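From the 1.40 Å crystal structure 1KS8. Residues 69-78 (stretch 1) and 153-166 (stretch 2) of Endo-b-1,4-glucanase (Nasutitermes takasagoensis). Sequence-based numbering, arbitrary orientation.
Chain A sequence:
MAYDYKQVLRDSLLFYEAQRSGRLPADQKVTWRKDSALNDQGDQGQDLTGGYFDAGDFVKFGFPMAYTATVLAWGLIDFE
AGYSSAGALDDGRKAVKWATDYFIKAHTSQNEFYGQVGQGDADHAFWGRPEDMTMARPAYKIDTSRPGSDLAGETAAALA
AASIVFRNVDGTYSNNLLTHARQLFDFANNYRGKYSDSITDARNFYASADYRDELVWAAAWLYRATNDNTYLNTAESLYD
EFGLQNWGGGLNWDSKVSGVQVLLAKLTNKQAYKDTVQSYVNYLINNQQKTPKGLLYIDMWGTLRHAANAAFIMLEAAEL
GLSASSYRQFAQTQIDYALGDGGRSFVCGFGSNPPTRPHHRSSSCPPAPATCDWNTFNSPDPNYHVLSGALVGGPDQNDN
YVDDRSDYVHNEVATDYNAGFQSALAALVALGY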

# COMPACT_ATOMS: atom_id res chain seq x y z
N ALA A 69 2.01 2.18 -3.51
CA ALA A 69 3.14 2.35 -4.42
C ALA A 69 4.36 2.95 -3.72
O ALA A 69 5.48 2.49 -3.94
CB ALA A 69 2.73 3.23 -5.60
N THR A 70 4.15 3.96 -2.89
CA THR A 70 5.26 4.58 -2.18
C THR A 70 5.97 3.60 -1.26
O THR A 70 7.19 3.51 -1.27
CB THR A 70 4.79 5.79 -1.34
OG1 THR A 70 4.05 6.68 -2.17
CG2 THR A 70 5.99 6.54 -0.76
N VAL A 71 5.20 2.86 -0.47
CA VAL A 71 5.79 1.91 0.46
C VAL A 71 6.48 0.75 -0.26
O VAL A 71 7.55 0.30 0.18
CB VAL A 71 4.71 1.39 1.45
CG1 VAL A 71 5.29 0.30 2.34
CG2 VAL A 71 4.22 2.56 2.31
N LEU A 72 5.91 0.28 -1.36
CA LEU A 72 6.55 -0.80 -2.10
C LEU A 72 7.87 -0.29 -2.68
O LEU A 72 8.89 -0.98 -2.60
CB LEU A 72 5.65 -1.31 -3.22
CG LEU A 72 4.42 -2.13 -2.81
CD1 LEU A 72 3.71 -2.60 -4.07
CD2 LEU A 72 4.83 -3.33 -1.95
N ALA A 73 7.86 0.91 -3.24
CA ALA A 73 9.08 1.48 -3.82
C ALA A 73 10.12 1.72 -2.72
O ALA A 73 11.31 1.48 -2.91
CB ALA A 73 8.76 2.80 -4.53
N TRP A 74 9.66 2.18 -1.57
CA TRP A 74 10.53 2.46 -0.43
C TRP A 74 11.31 1.20 -0.04
O TRP A 74 12.52 1.25 0.17
CB TRP A 74 9.66 2.94 0.74
CG TRP A 74 10.37 3.47 1.94
CD1 TRP A 74 11.70 3.78 2.06
CD2 TRP A 74 9.77 3.82 3.19
NE1 TRP A 74 11.95 4.30 3.31
CE2 TRP A 74 10.78 4.33 4.03
CE3 TRP A 74 8.46 3.74 3.69
CZ2 TRP A 74 10.53 4.76 5.33
CZ3 TRP A 74 8.21 4.17 4.99
CH2 TRP A 74 9.24 4.68 5.79
N GLY A 75 10.62 0.07 0.04
CA GLY A 75 11.28 -1.18 0.40
C GLY A 75 12.23 -1.64 -0.69
O GLY A 75 13.27 -2.23 -0.41
N LEU A 76 11.86 -1.38 -1.95
CA LEU A 76 12.68 -1.75 -3.09
C LEU A 76 13.99 -0.98 -3.09
O LEU A 76 15.02 -1.47 -3.55
CB LEU A 76 11.93 -1.47 -4.40
CG LEU A 76 11.41 -2.67 -5.19
CD1 LEU A 76 10.67 -2.16 -6.42
CD2 LEU A 76 12.56 -3.58 -5.59
N ILE A 77 13.94 0.25 -2.59
CA ILE A 77 15.13 1.10 -2.54
C ILE A 77 16.06 0.72 -1.39
O ILE A 77 17.26 0.51 -1.59
CB ILE A 77 14.74 2.59 -2.38
CG1 ILE A 77 13.95 3.05 -3.61
CG2 ILE A 77 15.99 3.44 -2.18
CD1 ILE A 77 13.24 4.38 -3.41
N ASP A 78 15.52 0.63 -0.18
CA ASP A 78 16.31 0.31 1.00
C ASP A 78 16.68 -1.16 1.17
O ASP A 78 17.69 -1.48 1.80
CB ASP A 78 15.58 0.77 2.26
CG ASP A 78 15.56 2.28 2.41
OD1 ASP A 78 14.84 2.78 3.30
OD2 ASP A 78 16.28 2.97 1.64
N GLY A 153 -0.23 14.73 -2.98
CA GLY A 153 1.03 14.58 -2.27
C GLY A 153 1.52 13.14 -2.20
O GLY A 153 2.69 12.87 -2.45
N GLU A 154 0.63 12.21 -1.85
CA GLU A 154 1.04 10.82 -1.76
C GLU A 154 1.43 10.30 -3.13
O GLU A 154 2.37 9.52 -3.26
CB GLU A 154 -0.09 9.95 -1.19
CG GLU A 154 0.34 8.52 -0.88
CD GLU A 154 1.47 8.45 0.14
OE1 GLU A 154 1.32 9.08 1.21
OE2 GLU A 154 2.49 7.79 -0.12
N THR A 155 0.72 10.75 -4.16
CA THR A 155 1.03 10.32 -5.52
C THR A 155 2.39 10.88 -5.94
O THR A 155 3.18 10.19 -6.59
CB THR A 155 -0.06 10.75 -6.51
OG1 THR A 155 -1.32 10.23 -6.07
CG2 THR A 155 0.23 10.21 -7.90
N ALA A 156 2.67 12.13 -5.56
CA ALA A 156 3.96 12.73 -5.89
C ALA A 156 5.07 11.93 -5.20
O ALA A 156 6.14 11.70 -5.78
CB ALA A 156 3.99 14.18 -5.43
N ALA A 157 4.82 11.51 -3.97
CA ALA A 157 5.79 10.72 -3.22
C ALA A 157 6.05 9.39 -3.91
O ALA A 157 7.19 8.96 -4.05
CB ALA A 157 5.29 10.49 -1.79
N ALA A 158 4.97 8.73 -4.34
CA ALA A 158 5.09 7.45 -5.01
C ALA A 158 5.90 7.59 -6.29
O ALA A 158 6.77 6.77 -6.59
CB ALA A 158 3.70 6.89 -5.33
N LEU A 159 5.62 8.64 -7.05
CA LEU A 159 6.32 8.89 -8.31
C LEU A 159 7.80 9.20 -8.07
O LEU A 159 8.67 8.71 -8.79
CB LEU A 159 5.65 10.03 -9.07
CG LEU A 159 4.24 9.70 -9.58
CD1 LEU A 159 3.54 10.98 -10.01
CD2 LEU A 159 4.33 8.71 -10.73
N ALA A 160 8.08 9.99 -7.04
CA ALA A 160 9.45 10.34 -6.72
C ALA A 160 10.21 9.10 -6.26
O ALA A 160 11.34 8.87 -6.67
CB ALA A 160 9.49 11.42 -5.63
N ALA A 161 9.58 8.30 -5.41
CA ALA A 161 10.21 7.08 -4.93
C ALA A 161 10.47 6.15 -6.11
O ALA A 161 11.55 5.56 -6.23
CB ALA A 161 9.32 6.39 -3.90
N ALA A 162 9.49 6.04 -7.00
CA ALA A 162 9.64 5.19 -8.17
C ALA A 162 10.76 5.69 -9.08
O ALA A 162 11.47 4.89 -9.70
CB ALA A 162 8.33 5.12 -8.95
N SER A 163 10.94 7.00 -9.17
CA SER A 163 11.99 7.54 -10.03
C SER A 163 13.36 7.06 -9.56
O SER A 163 14.27 6.87 -10.36
CB SER A 163 11.95 9.08 -10.07
OG SER A 163 12.45 9.66 -8.88
N ILE A 164 13.49 6.85 -8.25
CA ILE A 164 14.74 6.36 -7.68
C ILE A 164 14.91 4.89 -8.05
O ILE A 164 15.98 4.45 -8.46
CB ILE A 164 14.75 6.51 -6.14
CG1 ILE A 164 14.69 8.00 -5.77
CG2 ILE A 164 16.00 5.87 -5.55
CD1 ILE A 164 14.48 8.25 -4.29
N VAL A 165 13.83 4.13 -7.93
CA VAL A 165 13.85 2.71 -8.26
C VAL A 165 14.34 2.46 -9.69
O VAL A 165 15.13 1.55 -9.93
CB VAL A 165 12.44 2.09 -8.10
CG1 VAL A 165 12.40 0.69 -8.70
CG2 VAL A 165 12.05 2.04 -6.63
N PHE A 166 13.88 3.29 -10.62
CA PHE A 166 14.22 3.13 -12.03
C PHE A 166 15.37 3.99 -12.54
O PHE A 166 15.68 3.96 -13.73
CB PHE A 166 12.98 3.38 -12.88
CG PHE A 166 11.90 2.34 -12.68
CD1 PHE A 166 12.01 1.09 -13.28
CD2 PHE A 166 10.81 2.61 -11.87
CE1 PHE A 166 11.05 0.11 -13.06
CE2 PHE A 166 9.84 1.63 -11.64
CZ PHE A 166 9.96 0.39 -12.24
O HOH W 1 6.02 4.12 -6.37

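Small residues let helices come close, and this pair from a termite endoglucanase is a compact example. The helix through residues 69-78 and the helix through 153-165 run in nearly the same direction, crossing at 25°, with axes only 8.2 Å apart at closest approach. The backbones draw nearest at Thr70 and Ala158, whose CA atoms lie 4.0 Å apart, and diverge toward the C-terminal ends, where the CA atoms of Ile77 and Val165 are 6.1 Å apart. Alanines line much of the interface, while Ile77 and Val165 meet at the wider end.

Near the closest approach, methyl groups meet on the flank of Thr70. The methyl of Ala69 meets that of Ala158, CB to CB at 3.8 Å. One turn further along, where the helices have begun to part, Ala73 CB sits 3.7 Å from Ala161 CB. Thr70 lies against the backbone at Ala158, with Thr70 OG1 3.1 Å from Ala158 CA. The same hydroxyl reaches Glu154 OE2 at 2.8 Å, a hydrogen-bonding distance. Glu154 leaves its helix sideways, but its chain bends so that the carboxylate comes nearer, placing a polar partner beside the alanine methyls. A water spans the backbones here, donating to Ala158 O at 2.8 Å and, weakly, to Ala69 O at 3.0 Å.

Where the helices part, branched side chains fill the space. Val165 is the bump on the second helix: its CG2 lies 4.0 Å from Ala73 CB and 3.7 Å from Ile77 CG1, while its CG1 touches Leu76 CD1 at 4.0 Å. Ile77 answers from the first helix. Its CD1 fits between Ala161 and Ile164, 3.5 Å from Ala161 O and 3.8 Å from Ile164 CB, so alanine supplies the hollow and isoleucine its wall. Close-fitting apolar surfaces thus make most of the contact.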